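Local coordinates for HupZ (Streptococcus sp. 'group A', PDB 5ESC), which degrades haem in vitro as a dimeric split-barrel enzyme of the pyridoxamine 5'-phosphate oxidase-like family, at the interface of chains A and B. Sequence-based numbering; all coordinates share one arbitrary frame. Chains: chain A/B, HupZ.

Contact 1: the interface of chains A and B. Residues chain A 23-26; chain B 20, 61-62.
B:Lys61 lies along the loop residues A:Gly24 and A:Gln25 and the first strand residue, A:Pro26, of the other subunit, where the segment leading into strand 26-31 of chain A meets the start of strand 61-68 and the end of strand 15-20 of chain B. The patch is one part of the two-fold interface of the split-barrel dimer and hides 165 Å² of protein surface, of which B:Lys61 gives 57 Å².

Apolar packing comes mainly from the methylenes of this lysine. Its CG, CD and CE run out in an extended row (chi2 178°, chi3 -179°), which carries the chain past the CD corner of the proline ring and on toward A:Gly24. B:Lys61 CB sits 4.0 Å from A:Pro26 CD, the ring carbon next to the proline nitrogen, and the two side chains cross at about a right angle. B:Ile62, the next residue of the strand, adds little: its backbone N stays 4.3 Å from A:Pro26 CG.

The carbonyl of A:Gly24 points into chain B and is met by carbon from two strands. A methyl of B:Val20, CG1, comes to 3.4 Å from A:Gly24 O. From strand 61-68, B:Lys61 CD reaches 3.6 Å from the same oxygen. The ammonium nitrogen NZ, turned aside by the bend at chi4, remains 3.9 Å from A:Gly24 O, longer than a hydrogen bond, though a weak electrostatic attraction is possible.

Polar-to-apolar contact is made by A:Gln25. Its chain bends at chi2 (59°), folding the carboxamide back beside the lysine chain, which it crosses obliquely. The amide nitrogen thus packs on the lysine CG and CD. A:Lys23 is poorly ordered and contributes only slightly. The amide touches the middle of the lysine chain, A:Gln25 NE2 lying 3.9 Å from B:Lys61 CD.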
loop_
_atom_site.group_PDB
_atom_site.type_symbol
_atom_site.label_atom_id
_atom_site.label_comp_id
_atom_site.label_asym_id
_atom_site.label_seq_id
_atom_site.Cartn_x
_atom_site.Cartn_y
_atom_site.Cartn_z
ATOM N N LYS A 23 12.707 -4.065 -12.861
ATOM C CA LYS A 23 12.970 -5.485 -12.473
ATOM C C LYS A 23 11.775 -6.270 -11.847
ATOM O O LYS A 23 11.936 -7.424 -11.452
ATOM C CB LYS A 23 14.097 -5.500 -11.447
ATOM C CG LYS A 23 15.410 -4.797 -11.882
ATOM C CD LYS A 23 16.605 -5.724 -12.166
ATOM C CE LYS A 23 16.651 -6.234 -13.612
ATOM N NZ LYS A 23 18.001 -6.774 -13.987
ATOM N N GLY A 24 10.596 -5.653 -11.745
ATOM C CA GLY A 24 9.431 -6.320 -11.236
ATOM C C GLY A 24 9.271 -6.290 -9.718
ATOM O O GLY A 24 8.440 -6.978 -9.203
ATOM N N GLN A 25 10.055 -5.501 -9.016
ATOM C CA GLN A 25 9.960 -5.320 -7.577
ATOM C C GLN A 25 8.831 -4.321 -7.156
ATOM O O GLN A 25 8.883 -3.158 -7.498
ATOM C CB GLN A 25 11.300 -4.834 -7.045
ATOM C CG GLN A 25 11.339 -4.508 -5.531
ATOM C CD GLN A 25 10.989 -5.666 -4.559
ATOM O OE1 GLN A 25 10.383 -5.444 -3.477
ATOM N NE2 GLN A 25 11.389 -6.896 -4.923
ATOM N N PRO A 26 7.848 -4.763 -6.362
ATOM C CA PRO A 26 6.774 -3.844 -5.923
ATOM C C PRO A 26 7.321 -2.818 -4.963
ATOM O O PRO A 26 8.230 -3.129 -4.187
ATOM C CB PRO A 26 5.815 -4.791 -5.194
ATOM C CG PRO A 26 6.729 -5.798 -4.590
ATOM C CD PRO A 26 7.789 -6.030 -5.644
ATOM N N VAL B 20 3.185 -8.267 -6.602
ATOM C CA VAL B 20 3.184 -8.074 -8.042
ATOM C C VAL B 20 2.780 -9.371 -8.703
ATOM O O VAL B 20 3.253 -10.442 -8.319
ATOM C CB VAL B 20 4.575 -7.631 -8.538
ATOM C CG1 VAL B 20 5.659 -8.697 -8.302
ATOM C CG2 VAL B 20 4.510 -7.145 -9.980
ATOM N N LYS B 61 7.454 -11.999 -3.926
ATOM C CA LYS B 61 7.951 -10.637 -3.652
ATOM C C LYS B 61 6.918 -9.866 -2.867
ATOM O O LYS B 61 5.773 -9.958 -3.187
ATOM C CB LYS B 61 8.196 -9.911 -4.917
ATOM C CG LYS B 61 9.375 -10.425 -5.725
ATOM C CD LYS B 61 9.463 -9.616 -7.006
ATOM C CE LYS B 61 10.609 -10.072 -7.902
ATOM N NZ LYS B 61 10.012 -10.596 -9.162
ATOM N N ILE B 62 7.351 -9.114 -1.853
ATOM C CA ILE B 62 6.416 -8.370 -1.036
ATOM C C ILE B 62 7.030 -7.175 -0.396
ATOM O O ILE B 62 8.208 -7.224 -0.063
ATOM C CB ILE B 62 5.803 -9.307 0.019
ATOM C CG1 ILE B 62 4.501 -8.735 0.569
ATOM C CG2 ILE B 62 6.848 -9.677 1.041
ATOM C CD1 ILE B 62 3.612 -9.714 1.249
#

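Contact 2: the interface of chains A and B. Residues chain A 27-28, 30; chain B 18, 63-65, 76, 118.
With CG1 of A:Ile28 swung opposite the backbone N (chi1 -165°), its CG2 methyl is directed at B:Arg76, whose own chain bends at chi3 (51°) and brings the guanidinium under the A:Asn27 carboxamide oxygen. Here strand 26-31 of chain A packs against strands 15-20, 61-68 and 73-84 of chain B in the split-barrel dimer.

A:Ile28 is the apolar centre and hides 69 Å². Its CG2 rests 3.8 Å from B:Ala65 CB, while its CB packs 3.9 Å from B:Ala18 CB; the small B:Ala18 and B:Ala65 probably allow the branched side chain to pack closely. The aliphatic part of B:Arg76 runs past A:Ile28 in the opposite direction. Farther along, A:Pro30 CD touches B:Leu118 CD1, although the leucine is poorly ordered.

Within chain B, B:Arg76 NH1 donates to B:Glu63 OE1 at 2.8 Å in a salt bridge. The carboxylate lies at the guanidinium edge, but its oxygen is met from above the carboxylate plane. This pairing probably helps to fix the arginine. A:Asn27 OD1 sits over one guanidinium face, displaced toward its rim, with the amide and guanidinium planes 66° apart. Water 1 links the subunits: it is 2.7 Å from B:Glu63 OE2 and 3.0 Å from A:Asn27 OD1.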
loop_
_atom_site.group_PDB
_atom_site.type_symbol
_atom_site.label_atom_id
_atom_site.label_comp_id
_atom_site.label_asym_id
_atom_site.label_seq_id
_atom_site.Cartn_x
_atom_site.Cartn_y
_atom_site.Cartn_z
ATOM N N ASN A 27 6.790 -1.583 -4.991
ATOM C CA ASN A 27 7.120 -0.536 -3.995
ATOM C C ASN A 27 5.787 0.022 -3.406
ATOM O O ASN A 27 4.727 0.006 -4.045
ATOM C CB ASN A 27 7.911 0.596 -4.609
ATOM C CG ASN A 27 8.273 1.717 -3.605
ATOM O OD1 ASN A 27 9.118 1.500 -2.767
ATOM N ND2 ASN A 27 7.591 2.911 -3.676
ATOM N N ILE A 28 5.842 0.432 -2.158
ATOM C CA ILE A 28 4.726 0.923 -1.475
ATOM C C ILE A 28 5.128 2.168 -0.703
ATOM O O ILE A 28 6.236 2.200 -0.146
ATOM C CB ILE A 28 4.111 -0.181 -0.539
ATOM C CG1 ILE A 28 2.723 0.293 -0.137
ATOM C CG2 ILE A 28 5.006 -0.521 0.669
ATOM C CD1 ILE A 28 1.885 -0.786 0.537
ATOM N N PRO A 30 3.136 6.046 1.258
ATOM C CA PRO A 30 2.011 6.943 1.456
ATOM C C PRO A 30 2.170 8.238 0.592
ATOM O O PRO A 30 3.302 8.708 0.348
ATOM C CB PRO A 30 2.154 7.325 2.949
ATOM C CG PRO A 30 3.632 7.276 3.189
ATOM C CD PRO A 30 4.151 6.188 2.325
ATOM N N ALA B 18 1.997 -4.684 -0.549
ATOM C CA ALA B 18 2.210 -4.619 -2.009
ATOM C C ALA B 18 2.858 -5.875 -2.543
ATOM O O ALA B 18 3.823 -6.379 -1.956
ATOM C CB ALA B 18 3.049 -3.394 -2.382
ATOM N N GLU B 63 6.232 -6.124 -0.162
ATOM C CA GLU B 63 6.615 -4.977 0.678
ATOM C C GLU B 63 5.374 -4.662 1.513
ATOM O O GLU B 63 4.269 -4.817 1.025
ATOM C CB GLU B 63 7.088 -3.776 -0.099
ATOM C CG GLU B 63 8.283 -3.980 -0.970
ATOM C CD GLU B 63 9.038 -2.664 -1.305
ATOM O OE1 GLU B 63 8.524 -1.533 -1.032
ATOM O OE2 GLU B 63 10.148 -2.818 -1.862
ATOM N N ILE B 64 5.525 -4.321 2.786
ATOM C CA ILE B 64 4.439 -4.099 3.703
ATOM C C ILE B 64 4.750 -2.726 4.312
ATOM O O ILE B 64 5.938 -2.478 4.649
ATOM C CB ILE B 64 4.453 -5.077 4.853
ATOM C CG1 ILE B 64 4.472 -6.513 4.343
ATOM C CG2 ILE B 64 3.310 -4.783 5.873
ATOM C CD1 ILE B 64 4.901 -7.491 5.433
ATOM N N ALA B 65 3.737 -1.879 4.422
ATOM C CA ALA B 65 3.882 -0.518 4.967
ATOM C C ALA B 65 2.980 -0.357 6.162
ATOM O O ALA B 65 1.876 -0.810 6.132
ATOM C CB ALA B 65 3.446 0.475 3.961
ATOM N N ARG B 76 8.531 0.751 6.056
ATOM C CA ARG B 76 8.309 -0.172 4.954
ATOM C C ARG B 76 9.217 -1.395 5.195
ATOM O O ARG B 76 10.426 -1.241 5.479
ATOM C CB ARG B 76 8.678 0.525 3.640
ATOM C CG ARG B 76 8.389 -0.249 2.369
ATOM C CD ARG B 76 8.463 0.668 1.146
ATOM N NE ARG B 76 9.671 1.470 1.049
ATOM C CZ ARG B 76 10.753 1.135 0.353
ATOM N NH1 ARG B 76 10.798 0.005 -0.313
ATOM N NH2 ARG B 76 11.807 1.931 0.345
ATOM N N LEU B 118 9.731 5.678 6.726
ATOM C CA LEU B 118 8.826 6.363 5.752
ATOM C C LEU B 118 8.572 7.855 5.970
ATOM O O LEU B 118 7.720 8.444 5.278
ATOM C CB LEU B 118 7.464 5.681 5.704
ATOM C CG LEU B 118 7.433 4.354 5.003
ATOM C CD1 LEU B 118 6.002 3.905 5.015
ATOM C CD2 LEU B 118 7.956 4.445 3.583
HETATM O O HOH W 1 10.861 -0.830 -3.565
#

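Contact 1 and contact 2 are neighbouring stretches of one interface, their C-alpha centres about 11 Å apart. Both use strand 26-31 of chain A, with A:Pro26 at its start in contact 1 and A:Asn27, A:Ile28 and A:Pro30 farther along in contact 2. Chain B likewise supplies strands 15-20 and 61-68 to both, whereas strand 73-84 enters in contact 2. The character changes from lysine methylenes against a loop and the strand start to a branched side chain among small residues, with charged groups and water alongside. Two-fold symmetry repeats both patches with the chains exchanged and so probably helps to hold the two subunits together.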